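Protein FucU (Bifidobacterium longum subsp. infantis, PDB 3MVK) probably interconverts the anomers of L-fucose and the pyranose and furanose forms of D-ribose, as a sugar mutarotase of the RbsD/FucU family. Local coordinates at residues P11-V16 with I43-D48; L75-P80 with I107-R112; T86-V91 with Q133-I138. All coordinates share one frame; numbering follows the deposited sequence.

How the contacts relate
Contact 1 comes first along the chain and closes before the other two begin; contacts 2 and 3 interleave, their segments alternating. All three reach one mixed six-stranded sheet. Contact 1 lies at strand 43-47, outermost within the chain, whereas contact 2 joins 73-76 to the outermost strand at the other end, 107-110, and contact 3 runs into 137-140, the other neighbour of 73-76. The centre of contact 1 is about 25 Å from that of contact 2 and 20 Å from that of contact 3, across the middle of the chain. Contacts 2 and 3, with centres about 10 Å apart, touch through V79 and Y134. Both also meet the fourth subunit, so this half takes part in the assembly.

Contact 1: residues P11-V16 with I43-D48; sequences PELLKV and IVVRMD
The side chains of V16 and I43 pass one another running opposite ways, and V16 CG2 comes within 3.9 Å of I43 CG2. The same I43 methyl is approached by E12, whose side chain lies at a slant to that of I43: E12 CG is anti to the backbone N (chi1 179°) and the extended chain carries OE2 to 3.5 Å from I43 CG2. The other carboxylate oxygen, E12 OE1, takes a hydrogen bond of 2.6 Å from a water that also donates to V44 O at 2.8 Å, so the acid is tied to the strand backbone by way of solvent. One turn before V16, L13 CB stands 4.3 Å from V45 CG1. L13 also meets M47, a selenomethionine, at about a right angle, with CD2 of L13 3.7 Å from CE of M47; the bent M47 chain brings that methyl round to the helix. No direct hydrogen bond joins the segments. The helix axis passes 9.3 Å from the strand axis at 137° between their directions, and C124 of the adjoining strand 124-128 touches both L13 and V16. This is helix-on-sheet packing of an alpha/beta fold, with helix 11-19 laid against strand 43-47, outermost within the chain.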
loop_
_atom_site.group_PDB
_atom_site.type_symbol
_atom_site.label_atom_id
_atom_site.label_comp_id
_atom_site.label_asym_id
_atom_site.label_seq_id
_atom_site.Cartn_x
_atom_site.Cartn_y
_atom_site.Cartn_z
ATOM N N PRO G 11 -12.654 -15.280 11.699
ATOM C CA PRO G 11 -11.333 -15.148 12.332
ATOM C C PRO G 11 -10.910 -13.693 12.604
ATOM O O PRO G 11 -10.349 -13.440 13.659
ATOM C CB PRO G 11 -10.392 -15.814 11.323
ATOM C CG PRO G 11 -11.294 -16.868 10.643
ATOM C CD PRO G 11 -12.618 -16.159 10.516
ATOM N N GLU G 12 -11.197 -12.767 11.692
ATOM C CA GLU G 12 -10.914 -11.355 11.939
ATOM C C GLU G 12 -11.611 -10.786 13.167
ATOM O O GLU G 12 -11.031 -9.984 13.901
ATOM C CB GLU G 12 -11.275 -10.511 10.730
ATOM C CG GLU G 12 -11.009 -9.026 10.986
ATOM C CD GLU G 12 -11.252 -8.162 9.783
ATOM O OE1 GLU G 12 -11.974 -8.606 8.850
ATOM O OE2 GLU G 12 -10.722 -7.024 9.795
ATOM N N LEU G 13 -12.860 -11.165 13.394
ATOM C CA LEU G 13 -13.555 -10.632 14.561
ATOM C C LEU G 13 -12.980 -11.244 15.852
ATOM O O LEU G 13 -12.896 -10.579 16.886
ATOM C CB LEU G 13 -15.070 -10.860 14.452
ATOM C CG LEU G 13 -15.917 -10.292 15.587
ATOM C CD1 LEU G 13 -15.685 -8.785 15.755
ATOM C CD2 LEU G 13 -17.385 -10.584 15.249
ATOM N N LEU G 14 -12.532 -12.497 15.791
ATOM C CA LEU G 14 -11.959 -13.118 16.981
ATOM C C LEU G 14 -10.704 -12.338 17.355
ATOM O O LEU G 14 -10.507 -12.002 18.535
ATOM C CB LEU G 14 -11.661 -14.600 16.734
ATOM C CG LEU G 14 -11.049 -15.378 17.894
ATOM C CD1 LEU G 14 -11.912 -15.296 19.163
ATOM C CD2 LEU G 14 -10.839 -16.820 17.455
ATOM N N LYS G 15 -9.899 -12.008 16.345
ATOM C CA LYS G 15 -8.699 -11.186 16.553
ATOM C C LYS G 15 -9.052 -9.840 17.201
ATOM O O LYS G 15 -8.416 -9.411 18.174
ATOM C CB LYS G 15 -7.960 -10.953 15.240
ATOM C CG LYS G 15 -6.728 -10.079 15.414
ATOM C CD LYS G 15 -5.885 -10.055 14.130
ATOM C CE LYS G 15 -4.568 -9.295 14.313
ATOM N NZ LYS G 15 -4.728 -7.811 14.369
ATOM N N VAL G 16 -10.078 -9.194 16.654
ATOM C CA VAL G 16 -10.543 -7.896 17.176
ATOM C C VAL G 16 -10.947 -8.022 18.650
ATOM O O VAL G 16 -10.521 -7.212 19.467
ATOM C CB VAL G 16 -11.718 -7.347 16.328
ATOM C CG1 VAL G 16 -12.485 -6.256 17.085
ATOM C CG2 VAL G 16 -11.199 -6.815 15.002
ATOM N N ILE G 43 -12.330 -0.747 12.350
ATOM C CA ILE G 43 -12.394 -2.019 11.666
ATOM C C ILE G 43 -13.870 -2.393 11.458
ATOM O O ILE G 43 -14.617 -2.541 12.432
ATOM C CB ILE G 43 -11.679 -3.092 12.489
ATOM C CG1 ILE G 43 -10.190 -2.730 12.665
ATOM C CG2 ILE G 43 -11.862 -4.493 11.883
ATOM C CD1 ILE G 43 -9.511 -3.409 13.871
ATOM N N VAL G 44 -14.301 -2.531 10.204
ATOM C CA VAL G 44 -15.690 -2.943 9.984
ATOM C C VAL G 44 -15.758 -4.420 9.596
ATOM O O VAL G 44 -15.115 -4.836 8.614
ATOM C CB VAL G 44 -16.381 -2.071 8.897
ATOM C CG1 VAL G 44 -17.848 -2.524 8.675
ATOM C CG2 VAL G 44 -16.318 -0.587 9.276
ATOM N N VAL G 45 -16.499 -5.218 10.353
ATOM C CA VAL G 45 -16.664 -6.626 10.017
ATOM C C VAL G 45 -18.084 -6.846 9.537
ATOM O O VAL G 45 -19.017 -6.494 10.239
ATOM C CB VAL G 45 -16.365 -7.522 11.257
ATOM C CG1 VAL G 45 -16.615 -9.020 10.923
ATOM C CG2 VAL G 45 -14.922 -7.295 11.760
ATOM N N ARG G 46 -18.251 -7.403 8.338
ATOM C CA ARG G 46 -19.596 -7.668 7.803
ATOM C C ARG G 46 -20.178 -8.909 8.440
ATOM O O ARG G 46 -19.502 -9.953 8.530
ATOM C CB ARG G 46 -19.598 -7.882 6.287
ATOM C CG ARG G 46 -18.991 -6.761 5.440
ATOM C CD ARG G 46 -19.575 -5.390 5.734
ATOM N NE ARG G 46 -21.026 -5.361 5.527
ATOM C CZ ARG G 46 -21.730 -4.242 5.435
ATOM N NH1 ARG G 46 -21.111 -3.070 5.492
ATOM N NH2 ARG G 46 -23.053 -4.298 5.283
HETATM N N MSE G 47 -21.435 -8.788 8.863
HETATM C CA MSE G 47 -22.214 -9.925 9.371
HETATM C C MSE G 47 -23.644 -9.840 8.862
HETATM O O MSE G 47 -24.594 -9.958 9.632
HETATM C CB MSE G 47 -22.182 -9.912 10.886
HETATM C CG MSE G 47 -20.772 -9.880 11.347
HETATM SE SE MSE G 47 -20.193 -11.685 11.422
HETATM C CE MSE G 47 -20.465 -11.329 13.327
ATOM N N ASP G 48 -23.760 -9.632 7.552
ATOM C CA ASP G 48 -25.024 -9.248 6.918
ATOM C C ASP G 48 -26.109 -10.287 7.072
ATOM O O ASP G 48 -27.288 -9.942 7.086
ATOM C CB ASP G 48 -24.815 -8.917 5.439
ATOM C CG ASP G 48 -23.994 -7.649 5.241
ATOM O OD1 ASP G 48 -22.774 -7.685 5.476
ATOM O OD2 ASP G 48 -24.575 -6.622 4.853
HETATM O O HOH W 1 -13.457 -6.920 7.621
#

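Contact 2: residues L75-P80 with I107-R112; sequences LMEKVP and IGSLER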
loop_
_atom_site.group_PDB
_atom_site.type_symbol
_atom_site.label_atom_id
_atom_site.label_comp_id
_atom_site.label_asym_id
_atom_site.label_seq_id
_atom_site.Cartn_x
_atom_site.Cartn_y
_atom_site.Cartn_z
ATOM N N LEU G 75 -27.834 1.986 23.714
ATOM C CA LEU G 75 -28.796 2.009 22.609
ATOM C C LEU G 75 -28.946 3.391 21.990
ATOM O O LEU G 75 -28.570 4.403 22.580
ATOM C CB LEU G 75 -30.189 1.549 23.096
ATOM C CG LEU G 75 -30.345 0.075 23.445
ATOM C CD1 LEU G 75 -31.618 -0.092 24.281
ATOM C CD2 LEU G 75 -30.390 -0.833 22.218
HETATM N N MSE G 76 -29.500 3.419 20.788
HETATM C CA MSE G 76 -29.893 4.658 20.135
HETATM C C MSE G 76 -31.337 4.999 20.527
HETATM O O MSE G 76 -32.234 4.176 20.373
HETATM C CB MSE G 76 -29.812 4.496 18.616
HETATM C CG MSE G 76 -30.126 5.766 17.841
HETATM SE SE MSE G 76 -30.203 5.506 15.939
HETATM C CE MSE G 76 -28.277 5.691 15.538
ATOM N N GLU G 77 -31.560 6.215 21.014
ATOM C CA GLU G 77 -32.913 6.684 21.312
ATOM C C GLU G 77 -33.710 6.912 20.042
ATOM O O GLU G 77 -33.172 7.370 19.042
ATOM C CB GLU G 77 -32.837 7.998 22.101
ATOM C CG GLU G 77 -32.257 7.794 23.485
ATOM C CD GLU G 77 -31.906 9.078 24.209
ATOM O OE1 GLU G 77 -32.217 10.171 23.707
ATOM O OE2 GLU G 77 -31.297 8.984 25.300
ATOM N N LYS G 78 -35.009 6.617 20.087
ATOM C CA LYS G 78 -35.856 6.864 18.925
ATOM C C LYS G 78 -35.967 8.349 18.646
ATOM O O LYS G 78 -36.018 9.163 19.576
ATOM C CB LYS G 78 -37.229 6.220 19.112
ATOM C CG LYS G 78 -37.107 4.730 19.373
ATOM C CD LYS G 78 -38.438 3.986 19.218
ATOM C CE LYS G 78 -39.519 4.553 20.136
ATOM N NZ LYS G 78 -40.649 3.565 20.209
ATOM N N VAL G 79 -35.989 8.692 17.368
ATOM C CA VAL G 79 -36.192 10.083 16.940
ATOM C C VAL G 79 -37.550 10.535 17.502
ATOM O O VAL G 79 -38.520 9.802 17.396
ATOM C CB VAL G 79 -36.140 10.194 15.424
ATOM C CG1 VAL G 79 -36.518 11.608 14.964
ATOM C CG2 VAL G 79 -34.716 9.841 14.949
ATOM N N PRO G 80 -37.598 11.710 18.150
ATOM C CA PRO G 80 -38.892 12.138 18.708
ATOM C C PRO G 80 -39.994 12.073 17.655
ATOM O O PRO G 80 -39.792 12.523 16.529
ATOM C CB PRO G 80 -38.621 13.577 19.141
ATOM C CG PRO G 80 -37.163 13.574 19.507
ATOM C CD PRO G 80 -36.509 12.644 18.501
ATOM N N ILE G 107 -27.798 -1.025 30.476
ATOM C CA ILE G 107 -28.027 -0.435 29.157
ATOM C C ILE G 107 -28.452 1.027 29.264
ATOM O O ILE G 107 -29.482 1.341 29.861
ATOM C CB ILE G 107 -29.089 -1.235 28.345
ATOM C CG1 ILE G 107 -28.744 -2.732 28.320
ATOM C CG2 ILE G 107 -29.196 -0.670 26.929
ATOM C CD1 ILE G 107 -29.769 -3.609 27.630
ATOM N N GLY G 108 -27.633 1.917 28.706
ATOM C CA GLY G 108 -27.955 3.331 28.603
ATOM C C GLY G 108 -28.398 3.663 27.198
ATOM O O GLY G 108 -28.636 2.772 26.385
ATOM N N SER G 109 -28.512 4.955 26.906
ATOM C CA SER G 109 -28.944 5.391 25.581
ATOM C C SER G 109 -28.363 6.745 25.209
ATOM O O SER G 109 -27.943 7.517 26.079
ATOM C CB SER G 109 -30.479 5.419 25.499
ATOM O OG SER G 109 -31.017 6.469 26.303
ATOM N N LEU G 110 -28.354 7.021 23.906
ATOM C CA LEU G 110 -27.914 8.292 23.355
ATOM C C LEU G 110 -28.856 8.715 22.264
ATOM O O LEU G 110 -29.253 7.909 21.423
ATOM C CB LEU G 110 -26.498 8.206 22.751
ATOM C CG LEU G 110 -25.295 8.129 23.704
ATOM C CD1 LEU G 110 -24.021 7.798 22.912
ATOM C CD2 LEU G 110 -25.091 9.412 24.498
ATOM N N GLU G 111 -29.148 10.010 22.253
ATOM C CA GLU G 111 -29.842 10.636 21.144
ATOM C C GLU G 111 -29.155 10.276 19.818
ATOM O O GLU G 111 -27.936 10.086 19.775
ATOM C CB GLU G 111 -29.869 12.148 21.362
ATOM C CG GLU G 111 -30.580 12.896 20.260
ATOM C CD GLU G 111 -29.667 13.247 19.076
ATOM O OE1 GLU G 111 -28.458 13.496 19.296
ATOM O OE2 GLU G 111 -30.159 13.304 17.928
ATOM N N ARG G 112 -29.945 10.169 18.751
ATOM C CA ARG G 112 -29.493 9.621 17.473
ATOM C C ARG G 112 -28.129 10.165 17.010
ATOM O O ARG G 112 -27.200 9.408 16.743
ATOM C CB ARG G 112 -30.560 9.866 16.385
ATOM C CG ARG G 112 -30.136 9.383 15.023
ATOM C CD ARG G 112 -31.223 9.478 13.939
ATOM N NE ARG G 112 -30.689 9.005 12.654
ATOM C CZ ARG G 112 -31.064 9.436 11.450
ATOM N NH1 ARG G 112 -32.027 10.352 11.322
ATOM N NH2 ARG G 112 -30.486 8.930 10.361
HETATM O O HOH W 2 -32.884 10.174 19.037
#
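S109 OG donates to E77 OE2 over 2.7 Å, OE2 accepting with its anti lone pair, on the side away from OE1. E77 CG is anti to its own carbonyl carbon (chi1 -67°), and the chain beyond it is extended, reaching alongside the neighbouring strand. Three backbone bonds join the two segments: L75 N gives to G108 O at 2.9 Å, L110 N to L75 O, and E77 N to L110 O, the last with its donor above the carbonyl plane. A water continues the connection where the strands give way to loop, donating to E77 O at 2.8 Å and accepting from R112 N at 3.0 Å. L75 pairs with S109 and M76 with L110 in parallel register, as expected of a beta-alpha-beta unit in which helix 88-97 links strand 73-76 to strand 107-110. E111 sits at the N-cap of the next helix, its carboxylate bound to the backbone nitrogens of F113 and A114. Outward from the bonds, L75 and I107 cross obliquely, L75 CD1 lying 3.6 Å from I107 CG2, and helix 88-97 packs on both. On the other face, selenomethionine M76 and R112 run next to each other in the same direction, with M76 SE 4.0 Å from R112 CG. V79 CG2 touches R112 CD at 3.7 Å, while the guanidinium reaches on through NH2 to a hydrogen bond with Y116 OH. H22 of the fourth subunit packs on R112.

Contact 3: residues T86-V91 with Q133-I138; sequences TPIWDV and QYANLI
I88 near the start of helix 88-97 faces A135 in the turn that leads into strand 137-140, their CA atoms 6.5 Å apart, and Y134 takes the left-handed helical conformation in that bend (phi 51°). The one direct hydrogen bond is from the W89 indole: NE1 donates to Y134 O at 2.8 Å, nearly straight at 165°, with the oxygen in the ring plane, at the pyrrole edge. The W89 and Y134 side chains extend alongside each other, W89 CZ2 coming 4.0 Å from Y134 CB. Over the centre of one indole face sits T86 OG1, 3.2 Å above the plane, while T86 CG2 approaches Y134 CB at 4.2 Å. Next to the indole, I88 CG2 packs on A135 CB at 3.8 Å. The tyrosine hydroxyl bonds to D82, and a glycerol, probably from the crystallisation liquor, hydrogen-bonds Y134 N and the side chains of Q133 and N136, consistent with a pocket beside the turn. Y68 of the fourth subunit hydrogen-bonds Q133. Within the chain, W89 rests on L75 of strand 73-76 and A135 O binds Y92 OH, so helix 88-97 is joined both to that strand and to the entry of its neighbour, 137-140.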
loop_
_atom_site.group_PDB
_atom_site.type_symbol
_atom_site.label_atom_id
_atom_site.label_comp_id
_atom_site.label_asym_id
_atom_site.label_seq_id
_atom_site.Cartn_x
_atom_site.Cartn_y
_atom_site.Cartn_z
ATOM N N THR G 86 -39.858 -1.423 19.602
ATOM C CA THR G 86 -38.467 -1.877 19.756
ATOM C C THR G 86 -38.329 -3.070 20.723
ATOM O O THR G 86 -37.669 -2.968 21.770
ATOM C CB THR G 86 -37.562 -0.722 20.243
ATOM O OG1 THR G 86 -38.040 -0.239 21.502
ATOM C CG2 THR G 86 -37.503 0.439 19.209
ATOM N N PRO G 87 -38.916 -4.220 20.360
ATOM C CA PRO G 87 -38.810 -5.382 21.244
ATOM C C PRO G 87 -37.372 -5.895 21.402
ATOM O O PRO G 87 -37.062 -6.507 22.413
ATOM C CB PRO G 87 -39.675 -6.430 20.542
ATOM C CG PRO G 87 -39.690 -6.023 19.110
ATOM C CD PRO G 87 -39.750 -4.526 19.185
ATOM N N ILE G 88 -36.498 -5.603 20.447
ATOM C CA ILE G 88 -35.118 -6.115 20.551
ATOM C C ILE G 88 -34.382 -5.529 21.765
ATOM O O ILE G 88 -33.439 -6.145 22.264
ATOM C CB ILE G 88 -34.299 -5.868 19.261
ATOM C CG1 ILE G 88 -33.124 -6.875 19.179
ATOM C CG2 ILE G 88 -33.817 -4.440 19.227
ATOM C CD1 ILE G 88 -32.471 -6.981 17.815
ATOM N N TRP G 89 -34.835 -4.385 22.274
ATOM C CA TRP G 89 -34.231 -3.807 23.476
ATOM C C TRP G 89 -34.342 -4.757 24.658
ATOM O O TRP G 89 -33.400 -4.920 25.425
ATOM C CB TRP G 89 -34.859 -2.465 23.827
ATOM C CG TRP G 89 -34.621 -1.379 22.803
ATOM C CD1 TRP G 89 -33.918 -1.480 21.617
ATOM C CD2 TRP G 89 -35.087 -0.030 22.877
ATOM N NE1 TRP G 89 -33.918 -0.278 20.966
ATOM C CE2 TRP G 89 -34.624 0.635 21.711
ATOM C CE3 TRP G 89 -35.845 0.690 23.822
ATOM C CZ2 TRP G 89 -34.900 1.988 21.449
ATOM C CZ3 TRP G 89 -36.123 2.038 23.561
ATOM C CH2 TRP G 89 -35.648 2.672 22.379
ATOM N N ASP G 90 -35.497 -5.415 24.795
ATOM C CA ASP G 90 -35.679 -6.370 25.893
ATOM C C ASP G 90 -34.947 -7.676 25.607
ATOM O O ASP G 90 -34.473 -8.325 26.534
ATOM C CB ASP G 90 -37.164 -6.644 26.155
ATOM C CG ASP G 90 -37.863 -5.497 26.887
ATOM O OD1 ASP G 90 -37.202 -4.537 27.376
ATOM O OD2 ASP G 90 -39.103 -5.559 26.980
ATOM N N VAL G 91 -34.837 -8.049 24.333
ATOM C CA VAL G 91 -34.016 -9.205 23.965
ATOM C C VAL G 91 -32.566 -8.952 24.404
ATOM O O VAL G 91 -31.934 -9.796 25.058
ATOM C CB VAL G 91 -34.083 -9.489 22.462
ATOM C CG1 VAL G 91 -33.068 -10.562 22.050
ATOM C CG2 VAL G 91 -35.506 -9.901 22.063
ATOM N N GLN G 133 -35.455 -1.570 13.393
ATOM C CA GLN G 133 -34.878 -0.257 13.660
ATOM C C GLN G 133 -34.489 -0.073 15.130
ATOM O O GLN G 133 -35.012 -0.747 16.046
ATOM C CB GLN G 133 -35.815 0.876 13.248
ATOM C CG GLN G 133 -35.801 1.213 11.759
ATOM C CD GLN G 133 -36.743 2.360 11.477
ATOM O OE1 GLN G 133 -37.965 2.186 11.498
ATOM N NE2 GLN G 133 -36.187 3.550 11.253
ATOM N N TYR G 134 -33.575 0.873 15.332
ATOM C CA TYR G 134 -32.976 1.161 16.639
ATOM C C TYR G 134 -32.427 -0.080 17.336
ATOM O O TYR G 134 -32.530 -0.203 18.552
ATOM C CB TYR G 134 -33.964 1.928 17.537
ATOM C CG TYR G 134 -34.495 3.174 16.857
ATOM C CD1 TYR G 134 -33.723 4.347 16.805
ATOM C CD2 TYR G 134 -35.762 3.188 16.267
ATOM C CE1 TYR G 134 -34.196 5.499 16.180
ATOM C CE2 TYR G 134 -36.257 4.351 15.648
ATOM C CZ TYR G 134 -35.479 5.499 15.621
ATOM O OH TYR G 134 -35.960 6.631 15.012
ATOM N N ALA G 135 -31.834 -0.987 16.554
ATOM C CA ALA G 135 -31.225 -2.218 17.103
ATOM C C ALA G 135 -29.703 -2.096 17.220
ATOM O O ALA G 135 -29.003 -3.088 17.466
ATOM C CB ALA G 135 -31.612 -3.417 16.254
ATOM N N ASN G 136 -29.195 -0.881 17.063
ATOM C CA ASN G 136 -27.757 -0.621 17.270
ATOM C C ASN G 136 -27.389 -0.773 18.712
ATOM O O ASN G 136 -28.177 -0.407 19.583
ATOM C CB ASN G 136 -27.416 0.795 16.829
ATOM C CG ASN G 136 -27.926 1.081 15.452
ATOM O OD1 ASN G 136 -28.761 1.977 15.243
ATOM N ND2 ASN G 136 -27.451 0.337 14.513
ATOM N N LEU G 137 -26.207 -1.306 18.988
ATOM C CA LEU G 137 -25.785 -1.451 20.373
ATOM C C LEU G 137 -24.291 -1.259 20.484
ATOM O O LEU G 137 -23.527 -1.973 19.826
ATOM C CB LEU G 137 -26.209 -2.824 20.918
ATOM C CG LEU G 137 -26.093 -3.093 22.423
ATOM C CD1 LEU G 137 -27.105 -2.283 23.232
ATOM C CD2 LEU G 137 -26.261 -4.585 22.705
ATOM N N ILE G 138 -23.891 -0.271 21.287
ATOM C CA ILE G 138 -22.460 -0.076 21.631
ATOM C C ILE G 138 -22.135 -0.879 22.877
ATOM O O ILE G 138 -22.883 -0.812 23.855
ATOM C CB ILE G 138 -22.107 1.406 21.874
ATOM C CG1 ILE G 138 -22.642 2.288 20.724
ATOM C CG2 ILE G 138 -20.567 1.574 22.041
ATOM C CD1 ILE G 138 -22.328 3.820 20.850
#